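Local coordinates for cobalamin biosynthesis protein CobN (Mycobacterium tuberculosis, PDB 7C6O), which is the large, catalytic subunit of a cobaltochelatase and probably inserts cobalt into the corrin ring during cobalamin biosynthesis, in an ATP-dependent complex with its partner subunits, at residues D366-L371 with G548-V553; A535-D540 with G582-I587; G406-D411 with A500-L505; R358-A363 with D816-P821; V396-A401 with T806-V811. All blocks are in the same frame, centred on the assembly; numbering follows the deposited sequence. Where two conformers were deposited one is given.

Interaction 1: residues D366-L371 with G548-V553; sequences DKRVAL and GAHAVV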
# COMPACT_ATOMS: atom_id res chain seq x y z
N ASP A 366 -14.82 15.76 26.62
CA ASP A 366 -15.09 14.42 27.14
C ASP A 366 -14.42 13.32 26.34
O ASP A 366 -14.56 12.14 26.69
CB ASP A 366 -16.60 14.17 27.19
CG ASP A 366 -17.35 15.24 27.95
OD1 ASP A 366 -16.90 15.60 29.06
OD2 ASP A 366 -18.38 15.72 27.44
N LYS A 367 -13.70 13.66 25.28
CA LYS A 367 -13.18 12.66 24.35
C LYS A 367 -11.84 12.13 24.82
O LYS A 367 -10.92 12.90 25.10
CB LYS A 367 -13.06 13.27 22.95
CG LYS A 367 -12.73 12.26 21.86
CD LYS A 367 -13.12 12.79 20.49
CE LYS A 367 -14.64 12.89 20.36
NZ LYS A 367 -15.05 13.59 19.11
N ARG A 368 -11.74 10.80 24.92
CA ARG A 368 -10.51 10.14 25.32
C ARG A 368 -9.78 9.64 24.07
O ARG A 368 -10.37 8.94 23.24
CB ARG A 368 -10.80 8.98 26.28
CG ARG A 368 -11.38 9.44 27.62
CD ARG A 368 -11.66 8.27 28.55
NE ARG A 368 -12.59 7.32 27.95
CZ ARG A 368 -13.91 7.35 28.12
NH1 ARG A 368 -14.47 8.28 28.87
NH2 ARG A 368 -14.67 6.43 27.53
N VAL A 369 -8.51 10.00 23.95
CA VAL A 369 -7.72 9.69 22.76
C VAL A 369 -6.42 9.02 23.18
O VAL A 369 -5.75 9.46 24.13
CB VAL A 369 -7.42 10.96 21.94
CG1 VAL A 369 -6.63 10.61 20.68
CG2 VAL A 369 -8.71 11.69 21.59
N ALA A 370 -6.06 7.96 22.47
CA ALA A 370 -4.77 7.31 22.62
C ALA A 370 -3.86 7.72 21.47
O ALA A 370 -4.23 7.56 20.30
CB ALA A 370 -4.92 5.79 22.67
N LEU A 371 -2.69 8.25 21.80
CA LEU A 371 -1.67 8.64 20.83
C LEU A 371 -0.55 7.61 20.90
O LEU A 371 0.17 7.54 21.91
CB LEU A 371 -1.16 10.05 21.12
CG LEU A 371 -0.31 10.77 20.08
CD1 LEU A 371 -1.10 10.97 18.80
CD2 LEU A 371 0.18 12.11 20.61
N GLY A 548 -10.48 3.16 27.82
CA GLY A 548 -11.72 3.48 27.15
C GLY A 548 -11.58 4.58 26.12
O GLY A 548 -12.37 5.53 26.11
N ALA A 549 -10.57 4.46 25.25
CA ALA A 549 -10.35 5.47 24.22
C ALA A 549 -11.52 5.53 23.25
O ALA A 549 -12.10 4.51 22.87
CB ALA A 549 -9.07 5.15 23.44
N HIS A 550 -11.88 6.75 22.85
CA HIS A 550 -12.83 6.92 21.76
C HIS A 550 -12.17 6.69 20.40
O HIS A 550 -12.85 6.30 19.45
CB HIS A 550 -13.45 8.31 21.81
CG HIS A 550 -14.38 8.51 22.97
ND1 HIS A 550 -14.03 9.24 24.08
CD2 HIS A 550 -15.63 8.05 23.20
CE1 HIS A 550 -15.04 9.24 24.95
NE2 HIS A 550 -16.02 8.52 24.43
N ALA A 551 -10.86 6.91 20.30
CA ALA A 551 -10.14 6.71 19.05
C ALA A 551 -8.65 6.57 19.34
O ALA A 551 -8.15 7.04 20.36
CB ALA A 551 -10.38 7.85 18.06
N VAL A 552 -7.96 5.92 18.41
CA VAL A 552 -6.51 5.79 18.44
C VAL A 552 -5.95 6.64 17.31
O VAL A 552 -6.44 6.59 16.18
CB VAL A 552 -6.07 4.32 18.29
CG1 VAL A 552 -4.54 4.22 18.25
CG2 VAL A 552 -6.64 3.48 19.42
N VAL A 553 -4.92 7.43 17.62
CA VAL A 553 -4.14 8.15 16.62
C VAL A 553 -2.74 7.55 16.62
O VAL A 553 -2.04 7.61 17.64
CB VAL A 553 -4.10 9.66 16.89
CG1 VAL A 553 -3.25 10.37 15.84
CG2 VAL A 553 -5.51 10.25 16.93
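A370 and V553 join the two segments as neighbouring parallel strands, 369-371 and 551-553, in the mixed sheet they share with strands 503-507 and 586-591. Two backbone bonds carry the strand pairing. A370 N donates to A551 O at 3.1 Å, and V553 N donates to A370 O at 2.8 Å, both almost straight. The N-H of A551, buried here, has no partner in the model. Ahead of the strands, backbone and side-chain bonds combine. H550 N gives a 2.7 Å bond to R368 O, and the imidazole of the same residue turns back so that ND1 accepts from R368 N at 2.9 Å. R368 N lies in the ring plane, so this acceptor is used squarely, and R368 is held at both its N-H and its C=O by one histidine. With CG anti to the carbonyl carbon (chi1 -65°) and a bend at chi3, the R368 chain, in the conformer given, turns toward G548, whose O lies at the guanidinium edge and accepts from both NE and NH2. NH2 comes in on a lone pair, whereas NE sits above the carbonyl plane. In this conformer CE1 of H550 covers one guanidinium face, the two planes 30° apart. K367 sends its NZ away to L815 O and L359 O. On the face shared by V369, L371 and V553, L371 CD1 rests 3.7 Å from V553 CG1.

Interaction 2: residues A535-D540 with G582-I587; sequences AYRWLD and GDLPLI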
# COMPACT_ATOMS: atom_id res chain seq x y z
N ALA A 535 -1.88 -4.57 26.17
CA ALA A 535 -1.70 -3.13 26.04
C ALA A 535 -2.78 -2.52 25.14
O ALA A 535 -3.38 -1.50 25.49
CB ALA A 535 -0.31 -2.82 25.49
N TYR A 536 -3.04 -3.14 23.99
CA TYR A 536 -4.07 -2.61 23.11
C TYR A 536 -5.46 -2.80 23.70
O TYR A 536 -6.32 -1.92 23.56
CB TYR A 536 -3.98 -3.26 21.72
CG TYR A 536 -3.10 -2.47 20.79
CD1 TYR A 536 -3.57 -1.33 20.15
CD2 TYR A 536 -1.78 -2.85 20.56
CE1 TYR A 536 -2.77 -0.59 19.31
CE2 TYR A 536 -0.97 -2.12 19.71
CZ TYR A 536 -1.46 -0.99 19.09
OH TYR A 536 -0.66 -0.26 18.25
N ARG A 537 -5.70 -3.93 24.36
CA ARG A 537 -7.01 -4.14 24.97
C ARG A 537 -7.24 -3.19 26.13
O ARG A 537 -8.39 -2.86 26.44
CB ARG A 537 -7.15 -5.60 25.41
CG ARG A 537 -7.30 -6.59 24.25
CD ARG A 537 -8.60 -6.35 23.47
NE ARG A 537 -8.47 -5.32 22.44
CZ ARG A 537 -9.42 -4.44 22.15
NH1 ARG A 537 -10.57 -4.46 22.82
NH2 ARG A 537 -9.23 -3.54 21.20
N TRP A 538 -6.17 -2.72 26.78
CA TRP A 538 -6.35 -1.74 27.85
C TRP A 538 -6.73 -0.37 27.29
O TRP A 538 -7.41 0.41 27.97
CB TRP A 538 -5.09 -1.63 28.71
CG TRP A 538 -5.19 -0.49 29.67
CD1 TRP A 538 -5.84 -0.48 30.87
CD2 TRP A 538 -4.64 0.83 29.50
NE1 TRP A 538 -5.73 0.76 31.46
CE2 TRP A 538 -5.00 1.58 30.64
CE3 TRP A 538 -3.89 1.44 28.50
CZ2 TRP A 538 -4.62 2.91 30.80
CZ3 TRP A 538 -3.51 2.76 28.66
CH2 TRP A 538 -3.88 3.48 29.81
N LEU A 539 -6.30 -0.05 26.07
CA LEU A 539 -6.72 1.19 25.44
C LEU A 539 -8.23 1.24 25.22
O LEU A 539 -8.80 2.33 25.13
CB LEU A 539 -6.01 1.38 24.09
CG LEU A 539 -4.49 1.53 24.11
CD1 LEU A 539 -3.96 1.67 22.69
CD2 LEU A 539 -4.09 2.72 24.96
N ASP A 540 -8.87 0.08 25.13
CA ASP A 540 -10.29 -0.01 24.82
C ASP A 540 -11.10 -0.08 26.11
O ASP A 540 -10.60 0.19 27.21
CB ASP A 540 -10.53 -1.24 23.93
CG ASP A 540 -11.74 -1.09 23.03
OD1 ASP A 540 -12.63 -0.26 23.34
OD2 ASP A 540 -11.80 -1.81 22.02
N GLY A 582 -9.72 -4.42 17.61
CA GLY A 582 -11.15 -4.49 17.88
C GLY A 582 -11.93 -3.44 17.12
O GLY A 582 -11.69 -3.19 15.93
N ASP A 583 -12.88 -2.81 17.81
CA ASP A 583 -13.73 -1.78 17.23
C ASP A 583 -13.13 -0.38 17.31
O ASP A 583 -13.80 0.58 16.93
CB ASP A 583 -15.10 -1.76 17.94
CG ASP A 583 -15.89 -3.04 17.72
OD1 ASP A 583 -15.66 -3.73 16.71
OD2 ASP A 583 -16.75 -3.34 18.57
N LEU A 584 -11.89 -0.24 17.78
CA LEU A 584 -11.32 1.08 18.02
C LEU A 584 -11.11 1.84 16.71
O LEU A 584 -10.42 1.34 15.82
CB LEU A 584 -9.99 0.96 18.75
CG LEU A 584 -10.02 0.62 20.24
CD1 LEU A 584 -8.63 0.25 20.72
CD2 LEU A 584 -10.57 1.80 21.03
N PRO A 585 -11.68 3.04 16.56
CA PRO A 585 -11.34 3.86 15.40
C PRO A 585 -9.86 4.20 15.39
O PRO A 585 -9.26 4.48 16.42
CB PRO A 585 -12.20 5.12 15.59
CG PRO A 585 -13.33 4.68 16.49
CD PRO A 585 -12.71 3.66 17.40
N LEU A 586 -9.26 4.14 14.20
CA LEU A 586 -7.83 4.38 14.02
C LEU A 586 -7.63 5.50 13.02
O LEU A 586 -8.05 5.39 11.86
CB LEU A 586 -7.11 3.11 13.57
CG LEU A 586 -5.62 3.22 13.23
CD1 LEU A 586 -4.82 3.70 14.43
CD2 LEU A 586 -5.08 1.88 12.72
N ILE A 587 -7.00 6.58 13.47
CA ILE A 587 -6.68 7.74 12.64
C ILE A 587 -5.17 7.80 12.51
O ILE A 587 -4.45 7.68 13.51
CB ILE A 587 -7.25 9.03 13.24
CG1 ILE A 587 -8.77 8.90 13.40
CG2 ILE A 587 -6.89 10.23 12.37
CD1 ILE A 587 -9.37 9.88 14.39
O HOH W 1 -13.55 -3.44 20.60
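L584 pushes its side chain against the D540 carboxylate at the end of helix 530-539. CG of L584 is 3.5 Å from D540 OD2, and CD2 lies 3.7 Å from D540 CG, so one branch leans on the carboxylate. The other branch, CD1, reaches toward the helix and meets NH2 of R537 at 3.9 Å and, more loosely, CB of L539. The side chains of D540 and L584 run past each other in opposite directions. No direct hydrogen bond crosses between the segments; the polar link is a water that donates to D540 OD2 and accepts from D583 N at 2.9 Å.

The next shell fixes the carboxylate. R537, one turn earlier, bends at chi2 and chi3 until its guanidinium meets D540 end-on. NH1 and NH2 both donate to OD2, with NH1 at 3.0 Å in a salt bridge, and OD2 lies close to the guanidinium plane. NH2 approaches on the anti lone pair. OD2 therefore takes three donors, counting the water, while OD1 forms a salt bridge with R355 of helix 343-361. R537 NH2 also donates to A580 O, tying it to the last turn of helix 576-581. G582 follows that helix directly, with positive phi (62°).

Further out, D583 pairs with R348. A helix C-terminus is packed here on the loop that leads into strand 586-591, a strand parallel to its neighbours 551-555 and 608-612 in the mixed beta sheet: a helix-to-strand packing of an alpha/beta fold.

Interaction 3: residues G406-D411 with A500-L505; sequences GYRVGD and AGNLVL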
# COMPACT_ATOMS: atom_id res chain seq x y z
N GLY A 406 -10.48 22.19 22.78
CA GLY A 406 -11.21 21.84 23.98
C GLY A 406 -10.91 20.48 24.57
O GLY A 406 -11.57 20.09 25.54
N TYR A 407 -9.95 19.74 24.01
CA TYR A 407 -9.56 18.47 24.60
C TYR A 407 -8.82 18.69 25.91
O TYR A 407 -8.16 19.71 26.11
CB TYR A 407 -8.66 17.68 23.64
CG TYR A 407 -9.37 17.10 22.44
CD1 TYR A 407 -9.61 17.87 21.31
CD2 TYR A 407 -9.78 15.77 22.43
CE1 TYR A 407 -10.25 17.34 20.21
CE2 TYR A 407 -10.42 15.23 21.33
CZ TYR A 407 -10.65 16.02 20.22
OH TYR A 407 -11.29 15.47 19.14
N ARG A 408 -8.94 17.73 26.82
CA ARG A 408 -8.21 17.77 28.08
C ARG A 408 -6.89 17.04 27.90
O ARG A 408 -6.82 15.81 28.03
CB ARG A 408 -9.06 17.16 29.20
CG ARG A 408 -10.34 17.93 29.48
CD ARG A 408 -10.83 17.70 30.89
NE ARG A 408 -11.68 18.80 31.35
CZ ARG A 408 -13.01 18.77 31.36
NH1 ARG A 408 -13.65 17.69 30.94
NH2 ARG A 408 -13.69 19.83 31.78
N VAL A 409 -5.83 17.79 27.61
CA VAL A 409 -4.52 17.22 27.30
C VAL A 409 -3.61 17.18 28.52
O VAL A 409 -2.44 16.80 28.39
CB VAL A 409 -3.84 17.99 26.15
CG1 VAL A 409 -4.75 18.02 24.92
CG2 VAL A 409 -3.48 19.40 26.59
N GLY A 410 -4.12 17.56 29.69
CA GLY A 410 -3.30 17.53 30.88
C GLY A 410 -2.12 18.49 30.79
O GLY A 410 -2.18 19.52 30.12
N ASP A 411 -1.04 18.14 31.49
CA ASP A 411 0.16 18.98 31.48
C ASP A 411 1.36 18.18 30.99
O ASP A 411 2.31 17.95 31.74
CB ASP A 411 0.42 19.56 32.88
CG ASP A 411 1.57 20.54 32.90
OD1 ASP A 411 1.66 21.36 31.96
OD2 ASP A 411 2.36 20.51 33.86
N ALA A 500 -2.31 11.74 30.76
CA ALA A 500 -2.51 13.14 31.15
C ALA A 500 -3.88 13.58 30.68
O ALA A 500 -4.17 13.51 29.48
CB ALA A 500 -1.42 14.03 30.57
N GLY A 501 -4.71 14.05 31.61
CA GLY A 501 -6.05 14.47 31.24
C GLY A 501 -6.83 13.31 30.65
O GLY A 501 -6.90 12.21 31.23
N ASN A 502 -7.42 13.53 29.48
CA ASN A 502 -8.13 12.49 28.75
C ASN A 502 -7.27 11.85 27.67
O ASN A 502 -7.81 11.23 26.74
CB ASN A 502 -9.42 13.04 28.15
CG ASN A 502 -10.51 13.22 29.19
OD1 ASN A 502 -10.50 12.57 30.23
ND2 ASN A 502 -11.47 14.09 28.90
N LEU A 503 -5.96 11.97 27.78
CA LEU A 503 -5.03 11.48 26.77
C LEU A 503 -4.13 10.42 27.38
O LEU A 503 -3.78 10.46 28.56
CB LEU A 503 -4.17 12.61 26.21
CG LEU A 503 -4.61 13.33 24.94
CD1 LEU A 503 -6.08 13.66 24.95
CD2 LEU A 503 -3.81 14.59 24.85
N VAL A 504 -3.73 9.46 26.55
CA VAL A 504 -2.66 8.53 26.89
C VAL A 504 -1.69 8.48 25.72
O VAL A 504 -2.11 8.34 24.56
CB VAL A 504 -3.19 7.12 27.24
CG1 VAL A 504 -4.01 6.53 26.11
CG2 VAL A 504 -2.04 6.20 27.61
N LEU A 505 -0.41 8.66 26.02
CA LEU A 505 0.66 8.51 25.04
C LEU A 505 1.37 7.20 25.34
O LEU A 505 1.82 6.98 26.47
CB LEU A 505 1.63 9.69 25.08
CG LEU A 505 1.23 10.94 24.28
CD1 LEU A 505 -0.04 11.59 24.82
CD2 LEU A 505 2.38 11.94 24.23
O HOH W 2 -10.73 15.42 26.18
O HOH W 3 -13.48 14.36 30.93
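R408 and N502 lie side by side and point the same way, but their flat ends are crossed: the guanidinium and amide planes stand 81° apart, so neither stacks on the other. Between these two side chains the amide nitrogen comes nearest, ND2 lying 3.9 Å from CB of R408 and a little farther from CG, and the aliphatic part of the arginine runs alongside it. Two waters fill in where direct bonds are lacking. One accepts from both R408 N and N502 ND2; the other accepts from N502 ND2 at 2.9 Å and, weakly, from R408 NH1. The amide is thus bridged to the backbone of the arginine and to its tip.

Between the backbones a single hydrogen bond holds the pair, N502 N to R408 O at 2.8 Å and 160°. The donor belongs to a type II' beta turn, A500 to L503, which closes the hairpin between the antiparallel strands 492-500 and 503-507. G501, at the second position of that turn, has positive phi and sets its CA 3.6 Å from R408 O. The backbones of G410 and G501 meet closely, their CA atoms 4.1 Å apart, with A500 CB 4.0 Å from G410 CA.

Beneath the turn the contact becomes apolar. CG1 of V409, anti to the carbonyl carbon (chi1 -56°), meets CD2 of L503 at 3.6 Å, and the two side chains lie side by side. L399 and M402 of helix 391-405 cover L503 as well, while A500 CB packs on V409 O at 3.7 Å.

Interaction 4: residues R358-A363 with D816-P821; sequences RLRQVA and DGRFIP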
# COMPACT_ATOMS: atom_id res chain seq x y z
N ARG A 358 -20.31 7.40 17.03
CA ARG A 358 -20.29 7.94 18.38
C ARG A 358 -19.36 9.14 18.50
O ARG A 358 -19.58 10.02 19.34
CB ARG A 358 -19.87 6.85 19.37
CG ARG A 358 -19.69 7.30 20.81
CD ARG A 358 -20.99 7.22 21.59
NE ARG A 358 -20.81 7.61 22.99
CZ ARG A 358 -21.39 8.66 23.56
NH1 ARG A 358 -22.20 9.44 22.86
NH2 ARG A 358 -21.16 8.93 24.84
N LEU A 359 -18.32 9.21 17.65
CA LEU A 359 -17.34 10.29 17.75
C LEU A 359 -18.00 11.66 17.58
O LEU A 359 -17.59 12.63 18.22
CB LEU A 359 -16.25 10.10 16.70
CG LEU A 359 -15.32 8.90 16.89
CD1 LEU A 359 -14.39 8.75 15.69
CD2 LEU A 359 -14.52 9.04 18.18
N ARG A 360 -19.02 11.75 16.73
CA ARG A 360 -19.70 13.02 16.53
C ARG A 360 -20.45 13.46 17.78
O ARG A 360 -20.67 14.65 18.00
CB ARG A 360 -20.65 12.94 15.34
CG ARG A 360 -21.21 14.28 14.88
CD ARG A 360 -20.18 15.05 14.07
NE ARG A 360 -19.73 14.28 12.91
CZ ARG A 360 -20.37 14.23 11.75
NH1 ARG A 360 -21.49 14.93 11.57
NH2 ARG A 360 -19.89 13.49 10.76
N GLN A 361 -20.84 12.50 18.63
CA GLN A 361 -21.65 12.79 19.80
C GLN A 361 -20.83 13.21 21.02
O GLN A 361 -21.40 13.77 21.96
CB GLN A 361 -22.49 11.56 20.17
CG GLN A 361 -23.42 11.08 19.07
CD GLN A 361 -24.13 9.79 19.44
OE1 GLN A 361 -23.87 9.20 20.49
NE2 GLN A 361 -25.05 9.34 18.58
N VAL A 362 -19.53 12.94 21.03
CA VAL A 362 -18.69 13.20 22.19
C VAL A 362 -17.97 14.53 21.98
O VAL A 362 -17.21 14.69 21.01
CB VAL A 362 -17.69 12.06 22.42
CG1 VAL A 362 -16.85 12.33 23.67
CG2 VAL A 362 -18.43 10.74 22.55
N ALA A 363 -18.20 15.48 22.89
CA ALA A 363 -17.55 16.77 22.80
C ALA A 363 -16.05 16.63 23.09
O ALA A 363 -15.63 15.69 23.77
CB ALA A 363 -18.18 17.75 23.80
N ASP A 816 -13.69 13.73 15.21
CA ASP A 816 -15.09 14.12 15.32
C ASP A 816 -16.00 13.24 14.47
O ASP A 816 -17.20 13.53 14.38
CB ASP A 816 -15.26 15.58 14.92
CG ASP A 816 -15.84 16.42 16.03
OD1 ASP A 816 -15.09 16.73 16.98
OD2 ASP A 816 -17.04 16.76 15.94
N GLY A 817 -15.47 12.21 13.84
CA GLY A 817 -16.28 11.32 13.03
C GLY A 817 -16.82 11.95 11.76
O GLY A 817 -17.90 11.56 11.30
N ARG A 818 -16.11 12.91 11.19
CA ARG A 818 -16.53 13.50 9.94
C ARG A 818 -15.92 12.75 8.76
O ARG A 818 -14.99 11.96 8.92
CB ARG A 818 -16.15 14.98 9.89
CG ARG A 818 -16.67 15.75 11.09
CD ARG A 818 -16.82 17.23 10.80
NE ARG A 818 -17.49 17.93 11.90
CZ ARG A 818 -18.79 18.22 11.92
NH1 ARG A 818 -19.56 17.86 10.90
NH2 ARG A 818 -19.31 18.86 12.95
N PHE A 819 -16.48 12.97 7.58
CA PHE A 819 -15.96 12.33 6.38
C PHE A 819 -14.63 12.97 5.99
O PHE A 819 -14.54 14.19 5.83
CB PHE A 819 -16.96 12.43 5.23
CG PHE A 819 -16.47 11.81 3.95
CD1 PHE A 819 -16.48 10.43 3.79
CD2 PHE A 819 -16.00 12.60 2.92
CE1 PHE A 819 -16.03 9.86 2.61
CE2 PHE A 819 -15.55 12.04 1.74
CZ PHE A 819 -15.56 10.66 1.58
N ILE A 820 -13.61 12.14 5.82
CA ILE A 820 -12.28 12.59 5.43
C ILE A 820 -12.13 12.38 3.93
O ILE A 820 -12.13 11.22 3.48
CB ILE A 820 -11.18 11.86 6.20
CG1 ILE A 820 -11.40 11.99 7.71
CG2 ILE A 820 -9.80 12.39 5.81
CD1 ILE A 820 -11.45 13.43 8.19
N PRO A 821 -11.99 13.44 3.13
CA PRO A 821 -11.96 13.26 1.67
C PRO A 821 -10.74 12.46 1.24
O PRO A 821 -9.68 12.52 1.86
CB PRO A 821 -11.90 14.70 1.14
CG PRO A 821 -11.29 15.48 2.26
CD PRO A 821 -11.80 14.84 3.52
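R360 reaches from the end of helix 343-361 to the loop after helix 807-815, and almost every atom of its side chain finds something there. CB starts 3.6 Å from D816 O. Leaving with CG anti to the backbone N (chi1 -169°), the chain then bends at chi2 and chi3 and wraps round that carbonyl: CD comes to 3.4 Å from D816 O, and NE donates to it at 3.0 Å. NH2 goes on to G817 O at 2.8 Å, approaching from above the carbonyl plane, although both oxygens lie near the guanidinium plane. NH2 also donates to D280 O. NH1 meets the R818 guanidinium, 3.6 Å from its NH1. The two guanidinium groups stack, planes 22° apart and centres 4.3 Å apart. The like charges are probably eased by D280, whose carboxylate forms a salt bridge with R818 NH1. Alongside, L359 CB packs 3.6 Å from G817 N.

G817 has positive phi and ends helix 807-815 in a Schellman motif. R360 thus binds the carbonyls of D816 and G817 at the Schellman end of the helix, joining two helix ends far apart in sequence.

Interaction 5: residues V396-A401 with T806-V811; sequences VALLQA and TEIEQV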
# COMPACT_ATOMS: atom_id res chain seq x y z
N VAL A 396 3.58 17.53 19.38
CA VAL A 396 3.36 18.77 20.13
C VAL A 396 2.31 19.62 19.43
O VAL A 396 1.36 20.10 20.06
CB VAL A 396 4.68 19.53 20.31
CG1 VAL A 396 4.41 20.96 20.78
CG2 VAL A 396 5.59 18.81 21.30
N ALA A 397 2.46 19.81 18.12
CA ALA A 397 1.53 20.66 17.38
C ALA A 397 0.12 20.08 17.41
O ALA A 397 -0.86 20.83 17.50
CB ALA A 397 2.01 20.84 15.94
N LEU A 398 0.00 18.75 17.35
CA LEU A 398 -1.31 18.13 17.44
C LEU A 398 -1.92 18.33 18.83
O LEU A 398 -3.09 18.69 18.95
CB LEU A 398 -1.21 16.64 17.10
CG LEU A 398 -2.49 15.83 17.32
CD1 LEU A 398 -3.61 16.32 16.41
CD2 LEU A 398 -2.24 14.34 17.11
N LEU A 399 -1.13 18.10 19.88
CA LEU A 399 -1.64 18.25 21.24
C LEU A 399 -2.03 19.69 21.52
O LEU A 399 -3.02 19.95 22.21
CB LEU A 399 -0.60 17.75 22.24
CG LEU A 399 -0.31 16.25 22.12
CD1 LEU A 399 0.85 15.80 23.00
CD2 LEU A 399 -1.56 15.47 22.44
N GLN A 400 -1.25 20.65 21.01
CA GLN A 400 -1.60 22.06 21.18
C GLN A 400 -2.91 22.38 20.48
O GLN A 400 -3.76 23.10 21.02
CB GLN A 400 -0.48 22.94 20.64
CG GLN A 400 0.78 22.92 21.49
CD GLN A 400 1.92 23.67 20.84
OE1 GLN A 400 1.87 23.99 19.65
NE2 GLN A 400 2.96 23.95 21.62
N ALA A 401 -3.11 21.86 19.27
CA ALA A 401 -4.36 22.10 18.55
C ALA A 401 -5.53 21.43 19.25
O ALA A 401 -6.63 21.99 19.30
CB ALA A 401 -4.24 21.60 17.11
N THR A 806 -3.95 22.18 6.49
CA THR A 806 -5.17 21.58 7.02
C THR A 806 -4.94 20.19 7.61
O THR A 806 -5.92 19.56 8.03
CB THR A 806 -6.24 21.49 5.93
OG1 THR A 806 -5.92 20.42 5.03
CG2 THR A 806 -6.33 22.79 5.14
N GLU A 807 -3.70 19.71 7.66
CA GLU A 807 -3.44 18.33 8.07
C GLU A 807 -3.91 18.07 9.49
O GLU A 807 -4.54 17.05 9.78
CB GLU A 807 -1.95 18.02 7.93
CG GLU A 807 -1.48 17.82 6.50
CD GLU A 807 0.03 17.84 6.38
OE1 GLU A 807 0.71 18.04 7.40
OE2 GLU A 807 0.53 17.66 5.25
N ILE A 808 -3.60 18.99 10.41
CA ILE A 808 -4.02 18.80 11.80
C ILE A 808 -5.52 19.00 11.93
O ILE A 808 -6.19 18.30 12.70
CB ILE A 808 -3.22 19.73 12.73
CG1 ILE A 808 -1.77 19.24 12.83
CG2 ILE A 808 -3.85 19.79 14.10
CD1 ILE A 808 -0.90 20.08 13.75
N GLU A 809 -6.08 19.95 11.18
CA GLU A 809 -7.52 20.14 11.19
C GLU A 809 -8.24 18.87 10.75
O GLU A 809 -9.29 18.52 11.29
CB GLU A 809 -7.91 21.31 10.29
CG GLU A 809 -9.39 21.69 10.35
CD GLU A 809 -9.87 21.88 11.78
OE1 GLU A 809 -10.82 21.17 12.19
OE2 GLU A 809 -9.31 22.73 12.50
N GLN A 810 -7.67 18.15 9.78
CA GLN A 810 -8.32 16.93 9.31
C GLN A 810 -8.20 15.80 10.32
O GLN A 810 -9.09 14.94 10.39
CB GLN A 810 -7.74 16.50 7.96
CG GLN A 810 -8.18 17.38 6.79
CD GLN A 810 -9.66 17.22 6.45
OE1 GLN A 810 -10.32 16.28 6.89
NE2 GLN A 810 -10.18 18.15 5.66
N VAL A 811 -7.13 15.77 11.12
CA VAL A 811 -7.07 14.83 12.23
C VAL A 811 -8.17 15.14 13.24
O VAL A 811 -8.83 14.23 13.75
CB VAL A 811 -5.67 14.86 12.89
CG1 VAL A 811 -5.68 14.03 14.17
CG2 VAL A 811 -4.62 14.35 11.92
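I808 carries most of this contact, reaching from helix 807-815 to the side of helix 391-405. The contacts are apolar throughout, and no hydrogen bond crosses. The two branches of I808 split the work. CD1, at the end of the longer branch, lies 3.7 Å from CB of A397, while the shorter branch sets CG2 only 3.5 Å from CB of A401, one turn further on. With CG1 anti to the carbonyl carbon (chi1 -71°) and the chain then extended, the isoleucine straddles the two alanines, and L398 closes the side between them: its CD1 is 4.2 Å from I808 CG2. L398 CD1 also reaches the next turn of the other helix, meeting V811 CG1 at 3.8 Å, the leucine and valine side chains crossing at about a right angle.

As helix packing, the short segments run at 57° to one another, their axes 10.3 Å apart at closest approach. The nearest backbone pair is L398 and I808, with CA atoms 6.3 Å apart.

Polar side chains of both helices bond to residues outside the contact. E809 forms a salt bridge with R405, further along helix 391-405, and so adds a charged tie between the same two helices. E807 is taken up by H702, G705, L613 and T838, and Q400 by V415 and N418.

Lacking any directional bond across the two segments, the contact depends on the fit of the methyls of I808, L398 and V811 with each other and with the two alanines, with its charged tie supplied at the margin by E809 and R405.

Overall arrangement
Interaction 1 is the buried centre, and interactions 2 and 3 extend its sheet on its two flanks: strand 586-591 pairs with 551-555 through V552, and strand 503-507 pairs with 369-373 through V369 and L371. Interaction 2 is buried too, its carboxylate held by arginines and a water; interaction 3, a turn at the outer end of the sheet, is partly exposed and bridged by waters. Interactions 4 and 5, both partly buried, hold the two ends of the short helix 807-815, each joined to a segment more than 400 residues earlier, polar at its C-terminal end and apolar near its start. K367 ties interaction 1 to interaction 4 through L359 O, while L398 and L399 of interaction 5 pack on L371.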